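Local structure of 2-dehydro-3-deoxy-D-arabinonate dehydratase (Sulfolobus solfataricus, 2Q1D) at residues Glu143-Val148 / Met162-Ala167; Pro74-Ser79 / Gly249-Thr254; Ile115-Thr120 / Ser181-Gly186; Leu206-Lys211 / Thr256-Gly261. The protein catalyses the magnesium-dependent dehydration of 2-dehydro-3-deoxy-D-arabinonate to 2,5-dioxopentanoate, a step in the oxidation of pentoses to 2-oxoglutarate. All coordinates share one frame; numbering follows the deposited sequence.

Interaction 1: Glu143-Val148 / Met162-Ala167. With MG (magnesium ion), chain B; DO4 (2,5-dioxopentanoic acid), chain C.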
loop_
_atom_site.group_PDB
_atom_site.type_symbol
_atom_site.label_atom_id
_atom_site.label_comp_id
_atom_site.label_asym_id
_atom_site.label_seq_id
_atom_site.Cartn_x
_atom_site.Cartn_y
_atom_site.Cartn_z
ATOM N N GLU A 143 -2.641 15.769 34.936
ATOM C CA GLU A 143 -3.520 16.920 34.734
ATOM C C GLU A 143 -4.800 16.494 33.993
ATOM O O GLU A 143 -4.798 16.330 32.771
ATOM C CB GLU A 143 -2.796 18.052 33.994
ATOM C CG GLU A 143 -1.445 18.510 34.590
ATOM C CD GLU A 143 -0.982 19.891 34.072
ATOM O OE1 GLU A 143 -0.008 20.448 34.617
ATOM O OE2 GLU A 143 -1.588 20.439 33.125
ATOM N N PRO A 144 -5.899 16.293 34.740
ATOM C CA PRO A 144 -7.194 15.865 34.196
ATOM C C PRO A 144 -7.865 16.982 33.420
ATOM O O PRO A 144 -8.105 18.062 33.976
ATOM C CB PRO A 144 -8.013 15.574 35.450
ATOM C CG PRO A 144 -7.418 16.481 36.494
ATOM C CD PRO A 144 -5.948 16.477 36.201
ATOM N N GLU A 145 -8.180 16.739 32.150
ATOM C CA GLU A 145 -8.679 17.807 31.289
ATOM C C GLU A 145 -9.718 17.314 30.320
ATOM O O GLU A 145 -9.666 16.167 29.893
ATOM C CB GLU A 145 -7.517 18.405 30.506
ATOM C CG GLU A 145 -6.321 18.746 31.374
ATOM C CD GLU A 145 -5.246 19.514 30.644
ATOM O OE1 GLU A 145 -4.174 19.746 31.260
ATOM O OE2 GLU A 145 -5.469 19.896 29.466
ATOM N N LEU A 146 -10.663 18.185 29.976
ATOM C CA LEU A 146 -11.560 17.960 28.836
ATOM C C LEU A 146 -10.771 18.163 27.547
ATOM O O LEU A 146 -10.026 19.147 27.403
ATOM C CB LEU A 146 -12.740 18.936 28.858
ATOM C CG LEU A 146 -13.785 18.798 27.749
ATOM C CD1 LEU A 146 -14.507 17.469 27.848
ATOM C CD2 LEU A 146 -14.784 19.934 27.786
ATOM N N ALA A 147 -10.919 17.237 26.612
ATOM C CA ALA A 147 -10.208 17.339 25.348
ATOM C C ALA A 147 -11.179 17.285 24.174
ATOM O O ALA A 147 -12.232 16.630 24.247
ATOM C CB ALA A 147 -9.186 16.246 25.247
ATOM N N VAL A 148 -10.835 17.978 23.091
ATOM C CA VAL A 148 -11.687 17.963 21.894
ATOM C C VAL A 148 -10.954 17.384 20.683
ATOM O O VAL A 148 -9.748 17.643 20.474
ATOM C CB VAL A 148 -12.262 19.368 21.550
ATOM C CG1 VAL A 148 -13.295 19.802 22.596
ATOM C CG2 VAL A 148 -11.133 20.404 21.386
ATOM N N MET A 162 -8.630 13.555 28.706
ATOM C CA MET A 162 -7.189 13.448 28.528
ATOM C C MET A 162 -6.444 13.682 29.830
ATOM O O MET A 162 -6.872 14.477 30.667
ATOM C CB MET A 162 -6.679 14.417 27.470
ATOM C CG MET A 162 -5.173 14.360 27.296
ATOM S SD MET A 162 -4.622 14.855 25.664
ATOM C CE MET A 162 -5.241 13.528 24.631
ATOM N N ASP A 163 -5.326 12.979 29.983
ATOM C CA ASP A 163 -4.389 13.196 31.059
ATOM C C ASP A 163 -3.104 13.824 30.474
ATOM O O ASP A 163 -2.256 13.146 29.860
ATOM C CB ASP A 163 -4.143 11.860 31.781
ATOM C CG ASP A 163 -3.138 11.955 32.957
ATOM O OD1 ASP A 163 -2.700 13.071 33.348
ATOM O OD2 ASP A 163 -2.774 10.870 33.482
ATOM N N ASP A 164 -2.995 15.136 30.658
ATOM C CA ASP A 164 -1.806 15.903 30.337
ATOM C C ASP A 164 -0.742 15.688 31.424
ATOM O O ASP A 164 -0.486 16.551 32.252
ATOM C CB ASP A 164 -2.204 17.379 30.197
ATOM C CG ASP A 164 -1.014 18.317 29.969
ATOM O OD1 ASP A 164 0.070 17.897 29.476
ATOM O OD2 ASP A 164 -1.185 19.517 30.292
ATOM N N VAL A 165 -0.125 14.518 31.425
ATOM C CA VAL A 165 0.872 14.181 32.434
ATOM C C VAL A 165 2.030 15.165 32.306
ATOM O O VAL A 165 2.616 15.288 31.226
ATOM C CB VAL A 165 1.379 12.729 32.234
ATOM C CG1 VAL A 165 2.247 12.263 33.414
ATOM C CG2 VAL A 165 0.191 11.784 31.984
ATOM N N SER A 166 2.355 15.867 33.395
ATOM C CA SER A 166 3.375 16.936 33.362
ATOM C C SER A 166 4.394 16.858 34.503
ATOM O O SER A 166 4.025 16.734 35.671
ATOM C CB SER A 166 2.712 18.319 33.375
ATOM O OG SER A 166 1.404 18.282 32.819
ATOM N N ALA A 167 5.673 16.949 34.147
ATOM C CA ALA A 167 6.766 16.982 35.110
ATOM C C ALA A 167 6.882 18.396 35.668
ATOM O O ALA A 167 7.794 19.158 35.315
ATOM C CB ALA A 167 8.057 16.560 34.462
HETATM MG MG MG B . -2.367 20.883 30.990
HETATM O O3 DO4 C . 2.532 25.360 32.435
HETATM C C5 DO4 C . 1.760 25.517 31.505
HETATM C C4 DO4 C . 0.771 24.425 31.175
HETATM C C3 DO4 C . -0.560 24.723 31.856
HETATM C C2 DO4 C . -1.465 23.530 31.675
HETATM O O5 DO4 C . -1.060 22.535 31.088
HETATM C C1 DO4 C . -2.831 23.530 32.191
HETATM O O1 DO4 C . -3.277 24.541 32.786
HETATM O O2 DO4 C . -3.519 22.496 32.004
HETATM O O HOH W 1 -3.236 21.152 29.160
#
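Glu143, just before one strand, Glu145 within it, and Asp164, on the antiparallel strand beside it, turn their carboxylates onto one magnesium ion at the open end of the beta hairpin 144-150/156-164. Glu143 and Glu145 both place CG anti to the carbonyl carbon (chi1 -53° and -49°) and run extended from there, which carries the carboxylates out to the metal; each binds through one oxygen, Glu143 OE2 at 2.3 Å and Glu145 OE1 at 2.1 Å. The shorter Asp164 binds through OD2. These acids take one triangular face of an octahedron; O5 and O2 of the product and a water fill the rest. Glu145 OE2 turns to Thr253, and Asp164 OD1 is paired with Lys182. Beneath the metal, Glu145 and Met162 exchange two backbone hydrogen bonds, and Ala147 CB packs on Met162 CB at 3.8 Å. Asp164 centres an inverse gamma turn, beyond which Ser166 OG lies alongside the Glu143 carboxylate and also meets Lys182 NZ. Replacing Ser166 by alanine removes the hydroxyl and would probably leave the Asp164 carbonyl without that mate and Lys182 NZ with one partner fewer. That hydroxyl, Ser166 OG, reaches Asp164 O at 2.6 Å from above the carbonyl plane.

Interaction 2: Pro74-Ser79 / Gly249-Thr254; sequences PEVWGS and GTILTT. With DO4 (2,5-dioxopentanoic acid), chain C.
Val76, Trp77 and Gly78 pair in parallel with Ile251, Leu252 and Thr253, the strand axes 4.7 Å apart and inclined by 18°, and four backbone hydrogen bonds alternate between them, from Ile251 N to Glu75 O up to Ser79 N to Thr253 O. On the face carrying Trp77, the indole crosses Thr250, with Trp77 CD1 4.1 Å from Thr250 CG2, while Trp77 CB rests on Leu252 CD1 at 4.0 Å. The orientation of the indole is helped by the bond from Trp77 NE1 to Glu75 OE1, 3.1 Å long, almost straight (176°) and in the ring plane. Glu75 OE2 forms a salt bridge with Arg123 of the second subunit, linking this contact to the subunit interface. On the other face Val76 CG1 meets Ile251 CB at 4.2 Å, a beta-branched pair suited to a buried strand. Thr253 CG2 lies 3.6 Å from Gly78 CA, close packing that the lack of a side chain there eases, and Thr253 OG1 goes to Glu145, a magnesium ligand. At Gly249 (phi 97°) any CB would be jammed against the preceding carbonyl O; with Thr250 it faces Leu150 as a G1 beta bulge, on a segment running parallel to 76-80 and antiparallel to 144-150, next to the metal site.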
loop_
_atom_site.group_PDB
_atom_site.type_symbol
_atom_site.label_atom_id
_atom_site.label_comp_id
_atom_site.label_asym_id
_atom_site.label_seq_id
_atom_site.Cartn_x
_atom_site.Cartn_y
_atom_site.Cartn_z
ATOM N N PRO A 74 -3.132 12.511 14.911
ATOM C CA PRO A 74 -1.854 12.819 14.275
ATOM C C PRO A 74 -1.044 13.813 15.100
ATOM O O PRO A 74 0.189 13.761 15.073
ATOM C CB PRO A 74 -2.261 13.431 12.931
ATOM C CG PRO A 74 -3.657 13.009 12.710
ATOM C CD PRO A 74 -4.277 12.909 14.070
ATOM N N GLU A 75 -1.737 14.697 15.824
ATOM C CA GLU A 75 -1.118 15.717 16.681
ATOM C C GLU A 75 -1.966 15.972 17.922
ATOM O O GLU A 75 -3.199 16.052 17.844
ATOM C CB GLU A 75 -0.946 17.042 15.932
ATOM C CG GLU A 75 0.008 16.965 14.749
ATOM C CD GLU A 75 0.141 18.265 13.965
ATOM O OE1 GLU A 75 -0.311 19.345 14.444
ATOM O OE2 GLU A 75 0.721 18.184 12.860
ATOM N N VAL A 76 -1.292 16.107 19.067
ATOM C CA VAL A 76 -1.942 16.524 20.318
ATOM C C VAL A 76 -1.360 17.868 20.762
ATOM O O VAL A 76 -0.143 18.031 20.807
ATOM C CB VAL A 76 -1.821 15.454 21.452
ATOM C CG1 VAL A 76 -2.745 15.799 22.602
ATOM C CG2 VAL A 76 -2.179 14.078 20.940
ATOM N N TRP A 77 -2.246 18.816 21.064
ATOM C CA TRP A 77 -1.874 20.165 21.497
ATOM C C TRP A 77 -2.567 20.456 22.815
ATOM O O TRP A 77 -3.712 20.014 23.044
ATOM C CB TRP A 77 -2.325 21.226 20.476
ATOM C CG TRP A 77 -1.527 21.241 19.205
ATOM C CD1 TRP A 77 -1.665 20.399 18.140
ATOM C CD2 TRP A 77 -0.471 22.144 18.867
ATOM N NE1 TRP A 77 -0.756 20.716 17.163
ATOM C CE2 TRP A 77 -0.010 21.785 17.585
ATOM C CE3 TRP A 77 0.134 23.217 19.525
ATOM C CZ2 TRP A 77 1.027 22.455 16.953
ATOM C CZ3 TRP A 77 1.158 23.885 18.894
ATOM C CH2 TRP A 77 1.595 23.500 17.622
ATOM N N GLY A 78 -1.899 21.248 23.652
ATOM C CA GLY A 78 -2.456 21.645 24.934
ATOM C C GLY A 78 -2.699 23.127 25.116
ATOM O O GLY A 78 -1.993 23.972 24.553
ATOM N N SER A 79 -3.707 23.429 25.926
ATOM C CA SER A 79 -3.977 24.783 26.386
ATOM C C SER A 79 -3.579 24.934 27.861
ATOM O O SER A 79 -3.681 23.981 28.654
ATOM C CB SER A 79 -5.459 25.100 26.222
ATOM O OG SER A 79 -5.645 26.377 25.643
ATOM N N GLY A 249 -8.411 14.984 13.049
ATOM C CA GLY A 249 -8.301 14.082 14.185
ATOM C C GLY A 249 -7.369 14.579 15.275
ATOM O O GLY A 249 -7.128 13.886 16.252
ATOM N N THR A 250 -6.840 15.782 15.100
ATOM C CA THR A 250 -6.048 16.437 16.117
ATOM C C THR A 250 -6.825 16.509 17.444
ATOM O O THR A 250 -8.050 16.733 17.459
ATOM C CB THR A 250 -5.614 17.840 15.615
ATOM O OG1 THR A 250 -4.571 17.681 14.656
ATOM C CG2 THR A 250 -5.095 18.723 16.718
ATOM N N ILE A 251 -6.111 16.285 18.553
ATOM C CA ILE A 251 -6.677 16.523 19.866
ATOM C C ILE A 251 -6.128 17.809 20.493
ATOM O O ILE A 251 -4.906 18.014 20.575
ATOM C CB ILE A 251 -6.517 15.300 20.811
ATOM C CG1 ILE A 251 -7.294 14.100 20.252
ATOM C CG2 ILE A 251 -7.034 15.633 22.228
ATOM C CD1 ILE A 251 -7.000 12.758 20.929
ATOM N N LEU A 252 -7.054 18.680 20.896
ATOM C CA LEU A 252 -6.744 19.821 21.750
ATOM C C LEU A 252 -7.214 19.561 23.171
ATOM O O LEU A 252 -8.409 19.339 23.410
ATOM C CB LEU A 252 -7.418 21.098 21.242
ATOM C CG LEU A 252 -7.159 22.335 22.112
ATOM C CD1 LEU A 252 -5.689 22.723 22.079
ATOM C CD2 LEU A 252 -8.009 23.508 21.687
ATOM N N THR A 253 -6.280 19.600 24.113
ATOM C CA THR A 253 -6.634 19.423 25.518
ATOM C C THR A 253 -6.734 20.791 26.198
ATOM O O THR A 253 -5.780 21.581 26.207
ATOM C CB THR A 253 -5.706 18.401 26.270
ATOM O OG1 THR A 253 -6.108 18.302 27.640
ATOM C CG2 THR A 253 -4.258 18.797 26.221
ATOM N N THR A 254 -7.904 21.062 26.763
ATOM C CA THR A 254 -8.276 22.425 27.129
ATOM C C THR A 254 -7.747 22.989 28.460
ATOM O O THR A 254 -8.231 24.030 28.903
ATOM C CB THR A 254 -9.804 22.594 27.093
ATOM O OG1 THR A 254 -10.396 21.726 28.065
ATOM C CG2 THR A 254 -10.341 22.252 25.712
HETATM O O3 DO4 C . 2.532 25.360 32.435
HETATM C C5 DO4 C . 1.760 25.517 31.505
HETATM C C4 DO4 C . 0.771 24.425 31.175
HETATM C C3 DO4 C . -0.560 24.723 31.856
HETATM C C2 DO4 C . -1.465 23.530 31.675
HETATM O O5 DO4 C . -1.060 22.535 31.088
HETATM C C1 DO4 C . -2.831 23.530 32.191
HETATM O O1 DO4 C . -3.277 24.541 32.786
HETATM O O2 DO4 C . -3.519 22.496 32.004
#

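Interaction 3: Ile115-Thr120 / Ser181-Gly186. With DO4 (2,5-dioxopentanoic acid), chain C.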
loop_
_atom_site.group_PDB
_atom_site.type_symbol
_atom_site.label_atom_id
_atom_site.label_comp_id
_atom_site.label_asym_id
_atom_site.label_seq_id
_atom_site.Cartn_x
_atom_site.Cartn_y
_atom_site.Cartn_z
ATOM N N ILE A 115 -0.827 28.144 24.312
ATOM C CA ILE A 115 -1.010 26.960 23.488
ATOM C C ILE A 115 0.353 26.287 23.364
ATOM O O ILE A 115 1.355 26.956 23.058
ATOM C CB ILE A 115 -1.547 27.325 22.083
ATOM C CG1 ILE A 115 -2.949 27.935 22.162
ATOM C CG2 ILE A 115 -1.560 26.108 21.162
ATOM C CD1 ILE A 115 -4.068 26.935 22.282
ATOM N N PHE A 116 0.407 24.977 23.620
ATOM C CA PHE A 116 1.666 24.240 23.479
ATOM C C PHE A 116 1.470 22.922 22.747
ATOM O O PHE A 116 0.374 22.347 22.748
ATOM C CB PHE A 116 2.347 24.007 24.848
ATOM C CG PHE A 116 1.529 23.163 25.802
ATOM C CD1 PHE A 116 1.693 21.786 25.844
ATOM C CD2 PHE A 116 0.572 23.754 26.639
ATOM C CE1 PHE A 116 0.917 21.016 26.716
ATOM C CE2 PHE A 116 -0.205 23.000 27.505
ATOM C CZ PHE A 116 -0.036 21.630 27.550
ATOM N N PHE A 117 2.540 22.442 22.126
ATOM C CA PHE A 117 2.524 21.121 21.529
ATOM C C PHE A 117 2.632 20.079 22.650
ATOM O O PHE A 117 3.568 20.140 23.467
ATOM C CB PHE A 117 3.671 20.963 20.536
ATOM C CG PHE A 117 3.587 19.723 19.713
ATOM C CD1 PHE A 117 4.432 18.638 19.970
ATOM C CD2 PHE A 117 2.663 19.617 18.691
ATOM C CE1 PHE A 117 4.367 17.454 19.202
ATOM C CE2 PHE A 117 2.583 18.451 17.923
ATOM C CZ PHE A 117 3.444 17.363 18.182
ATOM N N LYS A 118 1.686 19.133 22.680
ATOM C CA LYS A 118 1.662 18.081 23.704
ATOM C C LYS A 118 2.301 16.745 23.296
ATOM O O LYS A 118 3.234 16.287 23.971
ATOM C CB LYS A 118 0.243 17.854 24.250
ATOM C CG LYS A 118 0.148 16.774 25.346
ATOM C CD LYS A 118 1.166 16.957 26.488
ATOM C CE LYS A 118 1.107 15.783 27.458
ATOM N NZ LYS A 118 2.194 15.778 28.494
ATOM N N ALA A 119 1.807 16.118 22.221
ATOM C CA ALA A 119 2.319 14.790 21.821
ATOM C C ALA A 119 2.094 14.374 20.359
ATOM O O ALA A 119 1.272 14.965 19.637
ATOM C CB ALA A 119 1.747 13.723 22.746
ATOM N N THR A 120 2.834 13.343 19.949
ATOM C CA THR A 120 2.566 12.622 18.706
ATOM C C THR A 120 1.833 11.344 19.102
ATOM O O THR A 120 1.837 10.990 20.268
ATOM C CB THR A 120 3.849 12.260 17.956
ATOM O OG1 THR A 120 4.744 11.615 18.859
ATOM C CG2 THR A 120 4.528 13.496 17.405
ATOM N N SER A 181 9.231 18.963 29.934
ATOM C CA SER A 181 8.304 18.608 30.989
ATOM C C SER A 181 7.011 18.011 30.453
ATOM O O SER A 181 6.327 17.298 31.177
ATOM C CB SER A 181 7.984 19.832 31.842
ATOM O OG SER A 181 6.724 20.377 31.502
ATOM N N LYS A 182 6.685 18.291 29.191
ATOM C CA LYS A 182 5.383 17.913 28.612
ATOM C C LYS A 182 5.391 16.760 27.588
ATOM O O LYS A 182 4.381 16.064 27.439
ATOM C CB LYS A 182 4.693 19.143 27.999
ATOM C CG LYS A 182 4.170 20.174 29.008
ATOM C CD LYS A 182 2.854 19.741 29.631
ATOM C CE LYS A 182 2.307 20.833 30.494
ATOM N NZ LYS A 182 0.976 20.484 31.026
ATOM N N ILE A 183 6.520 16.562 26.898
ATOM C CA ILE A 183 6.591 15.685 25.712
ATOM C C ILE A 183 7.592 14.577 25.926
ATOM O O ILE A 183 8.780 14.845 25.948
ATOM C CB ILE A 183 7.062 16.483 24.425
ATOM C CG1 ILE A 183 6.208 17.746 24.194
ATOM C CG2 ILE A 183 7.081 15.578 23.173
ATOM C CD1 ILE A 183 6.752 18.695 23.109
ATOM N N TYR A 184 7.118 13.340 26.054
ATOM C CA TYR A 184 7.993 12.152 26.223
ATOM C C TYR A 184 7.118 10.882 26.162
ATOM O O TYR A 184 5.886 10.962 26.272
ATOM C CB TYR A 184 8.788 12.198 27.558
ATOM C CG TYR A 184 7.885 12.364 28.760
ATOM C CD1 TYR A 184 7.332 11.255 29.390
ATOM C CD2 TYR A 184 7.548 13.625 29.238
ATOM C CE1 TYR A 184 6.474 11.389 30.482
ATOM C CE2 TYR A 184 6.688 13.780 30.328
ATOM C CZ TYR A 184 6.149 12.650 30.949
ATOM O OH TYR A 184 5.281 12.771 32.026
ATOM N N ALA A 185 7.736 9.714 26.004
ATOM C CA ALA A 185 6.961 8.487 25.867
ATOM C C ALA A 185 6.018 8.327 27.060
ATOM O O ALA A 185 6.455 8.357 28.207
ATOM C CB ALA A 185 7.876 7.296 25.746
ATOM N N GLY A 186 4.726 8.194 26.797
ATOM C CA GLY A 186 3.777 7.988 27.866
ATOM C C GLY A 186 3.396 9.241 28.625
ATOM O O GLY A 186 2.739 9.165 29.665
HETATM O O3 DO4 C . 2.532 25.360 32.435
HETATM C C5 DO4 C . 1.760 25.517 31.505
HETATM C C4 DO4 C . 0.771 24.425 31.175
HETATM C C3 DO4 C . -0.560 24.723 31.856
HETATM C C2 DO4 C . -1.465 23.530 31.675
HETATM O O5 DO4 C . -1.060 22.535 31.088
HETATM C C1 DO4 C . -2.831 23.530 32.191
HETATM O O1 DO4 C . -3.277 24.541 32.786
HETATM O O2 DO4 C . -3.519 22.496 32.004
#
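Phe116 and Phe117 supply the apolar half of this contact between strand 114-119 and the end of helix 178-182. The Phe116 ring crosses the Lys182 chain at about a right angle, its CE1 3.7 Å from Lys182 CD, and the methylenes pack against the ring obliquely. A bend at chi2 (-79°) in Lys182, followed by an extended run, carries the amine past that ring to the ligand. Phe117 meets Ile183 differently: Ile183 CD1 comes in at the ring edge, in its plane, 3.9 Å from Phe117 CD1. Phe117 also stacks on Phe117 of the second subunit, and Ile183 packs on Trp77 there, placing this patch at the subunit interface.

The polar contacts centre on two lysines. Lys182 NZ donates to O5 of the bound product at 2.9 Å, and it also holds Asp164 and Ser166. Lys118 NZ approaches Lys182 O, modelled too close for the length to be trusted, and reaches Val165 O and Cys187 O as well. A methionine in place of Lys182 would probably leave O5 without its amine donor and Asp164 with Lys118 alone of the two lysines. The two lysine NZ atoms lie 5.5 Å apart, and both form salt bridges with Asp164 OD1; one carboxylate thus gathers both amines and ties the substrate-binding lysine to a magnesium ligand.

Interaction 4: Leu206-Lys211 / Thr256-Gly261; sequences LDITLK and TAIVPG. With DO4 (2,5-dioxopentanoic acid), chain C.
Ile258 sits in the loop that follows strand 250-253 and carries the substrate-binding residue Thr256, and it packs that loop onto Ile208 and Leu210 of strand 207-214. With CG1 anti to the carbonyl carbon (chi1 -60°), Ile258 sends its two branches to different partners: Ile258 CD1 comes 4.2 Å from Ile208 CG2 and 3.5 Å from Ile208 O, while Ile258 CG2 touches Leu210 CD2 at 4.1 Å. Leu210 CD2 also brushes Pro260 CG at 4.3 Å, so one methyl serves two loop residues. Ile208 and Leu210, two apart on a strand, point to the same side, and Pro144 touches both of them and Ile258. Branched aliphatic residues and proline suit this buried seam, which has no hydrogen bond across it.

Thr256 N donates to O2 of the product at 2.8 Å (150°), the same carboxylate oxygen that binds the magnesium ion. Thr256 OG1 bonds to Pro144 O and also receives a weak bond from Ile258 N at 3.3 Å. Apolar packing on the five-strand sheet and the Thr256 hydroxyl on Pro144 O probably help hold the loop so that the Thr256 amide faces the product's carboxylate.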
loop_
_atom_site.group_PDB
_atom_site.type_symbol
_atom_site.label_atom_id
_atom_site.label_comp_id
_atom_site.label_asym_id
_atom_site.label_seq_id
_atom_site.Cartn_x
_atom_site.Cartn_y
_atom_site.Cartn_z
ATOM N N LEU A 206 -19.879 20.139 33.122
ATOM C CA LEU A 206 -19.494 18.744 33.324
ATOM C C LEU A 206 -18.510 18.626 34.472
ATOM O O LEU A 206 -17.679 19.520 34.685
ATOM C CB LEU A 206 -18.829 18.163 32.069
ATOM C CG LEU A 206 -19.391 18.386 30.664
ATOM C CD1 LEU A 206 -18.335 17.989 29.645
ATOM C CD2 LEU A 206 -20.684 17.602 30.442
ATOM N N ASP A 207 -18.583 17.505 35.187
ATOM C CA ASP A 207 -17.730 17.285 36.340
ATOM C C ASP A 207 -16.488 16.522 35.963
ATOM O O ASP A 207 -16.573 15.484 35.309
ATOM C CB ASP A 207 -18.490 16.538 37.436
ATOM C CG ASP A 207 -19.410 17.450 38.230
ATOM O OD1 ASP A 207 -18.967 18.555 38.649
ATOM O OD2 ASP A 207 -20.581 17.057 38.425
ATOM N N ILE A 208 -15.339 17.050 36.371
ATOM C CA ILE A 208 -14.055 16.379 36.188
ATOM C C ILE A 208 -13.531 15.979 37.575
ATOM O O ILE A 208 -13.517 16.798 38.501
ATOM C CB ILE A 208 -13.032 17.290 35.430
ATOM C CG1 ILE A 208 -13.623 17.787 34.107
ATOM C CG2 ILE A 208 -11.678 16.573 35.207
ATOM C CD1 ILE A 208 -12.738 18.751 33.369
ATOM N N THR A 209 -13.100 14.726 37.714
ATOM C CA THR A 209 -12.718 14.188 39.012
ATOM C C THR A 209 -11.450 13.378 38.909
ATOM O O THR A 209 -11.416 12.382 38.187
ATOM C CB THR A 209 -13.820 13.267 39.540
ATOM O OG1 THR A 209 -15.050 13.993 39.586
ATOM C CG2 THR A 209 -13.475 12.720 40.928
ATOM N N LEU A 210 -10.417 13.793 39.642
ATOM C CA LEU A 210 -9.166 13.032 39.699
ATOM C C LEU A 210 -9.069 12.245 41.012
ATOM O O LEU A 210 -9.377 12.780 42.077
ATOM C CB LEU A 210 -7.949 13.959 39.516
ATOM C CG LEU A 210 -6.522 13.447 39.786
ATOM C CD1 LEU A 210 -6.103 12.335 38.847
ATOM C CD2 LEU A 210 -5.519 14.580 39.719
ATOM N N LYS A 211 -8.686 10.970 40.923
ATOM C CA LYS A 211 -8.274 10.169 42.080
ATOM C C LYS A 211 -6.902 9.597 41.757
ATOM O O LYS A 211 -6.660 9.175 40.623
ATOM C CB LYS A 211 -9.227 9.007 42.321
ATOM C CG LYS A 211 -10.644 9.378 42.756
ATOM C CD LYS A 211 -11.609 8.162 42.713
ATOM C CE LYS A 211 -11.006 6.920 43.412
ATOM N NZ LYS A 211 -11.866 5.686 43.352
ATOM N N THR A 256 -6.161 22.134 32.719
ATOM C CA THR A 256 -6.670 21.506 33.941
ATOM C C THR A 256 -7.005 22.507 35.031
ATOM O O THR A 256 -6.413 23.587 35.088
ATOM C CB THR A 256 -5.663 20.498 34.535
ATOM O OG1 THR A 256 -6.329 19.677 35.493
ATOM C CG2 THR A 256 -4.516 21.208 35.230
ATOM N N ALA A 257 -7.939 22.119 35.901
ATOM C CA ALA A 257 -8.289 22.882 37.106
ATOM C C ALA A 257 -8.019 22.136 38.436
ATOM O O ALA A 257 -8.368 22.641 39.499
ATOM C CB ALA A 257 -9.746 23.322 37.045
ATOM N N ILE A 258 -7.410 20.949 38.380
ATOM C CA ILE A 258 -7.144 20.150 39.582
ATOM C C ILE A 258 -5.653 19.909 39.768
ATOM O O ILE A 258 -5.022 19.214 38.980
ATOM C CB ILE A 258 -7.906 18.828 39.541
ATOM C CG1 ILE A 258 -9.411 19.111 39.451
ATOM C CG2 ILE A 258 -7.593 18.003 40.774
ATOM C CD1 ILE A 258 -10.257 17.988 38.926
ATOM N N VAL A 259 -5.086 20.498 40.812
ATOM C CA VAL A 259 -3.630 20.492 40.977
ATOM C C VAL A 259 -3.187 20.060 42.397
ATOM O O VAL A 259 -3.155 20.886 43.311
ATOM C CB VAL A 259 -3.021 21.890 40.616
ATOM C CG1 VAL A 259 -1.502 21.853 40.622
ATOM C CG2 VAL A 259 -3.524 22.378 39.263
ATOM N N PRO A 260 -2.868 18.759 42.595
ATOM C CA PRO A 260 -2.277 18.287 43.864
ATOM C C PRO A 260 -1.097 19.127 44.376
ATOM O O PRO A 260 -0.488 19.875 43.610
ATOM C CB PRO A 260 -1.800 16.870 43.523
ATOM C CG PRO A 260 -2.702 16.416 42.432
ATOM C CD PRO A 260 -3.103 17.647 41.648
ATOM N N GLY A 261 -0.785 18.989 45.663
ATOM C CA GLY A 261 0.346 19.681 46.276
ATOM C C GLY A 261 1.692 19.081 45.898
ATOM O O GLY A 261 1.762 18.095 45.152
HETATM O O3 DO4 C . 2.532 25.360 32.435
HETATM C C5 DO4 C . 1.760 25.517 31.505
HETATM C C4 DO4 C . 0.771 24.425 31.175
HETATM C C3 DO4 C . -0.560 24.723 31.856
HETATM C C2 DO4 C . -1.465 23.530 31.675
HETATM O O5 DO4 C . -1.060 22.535 31.088
HETATM C C1 DO4 C . -2.831 23.530 32.191
HETATM O O1 DO4 C . -3.277 24.541 32.786
HETATM O O2 DO4 C . -3.519 22.496 32.004
#

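In the fold
Interactions 1, 2 and 3 form a compact group, their centres 10 Å apart, and share the strand system in which 114-119, 76-80, 250-253, 144-150 and 156-164 lie side by side in that order. Interaction 4 is 10 Å from interaction 1 but 19 Å from the other two, and brings in the separate five-strand sheet. Along the chain, interaction 2 joins residues 170 apart and spans both interaction 3 and, within that, interaction 1; interaction 4 starts later, its strand lying inside that span and its loop just beyond. All four meet the product, so pieces distant in sequence converge on one metal site, while interactions 2 and 3 also reach the second subunit.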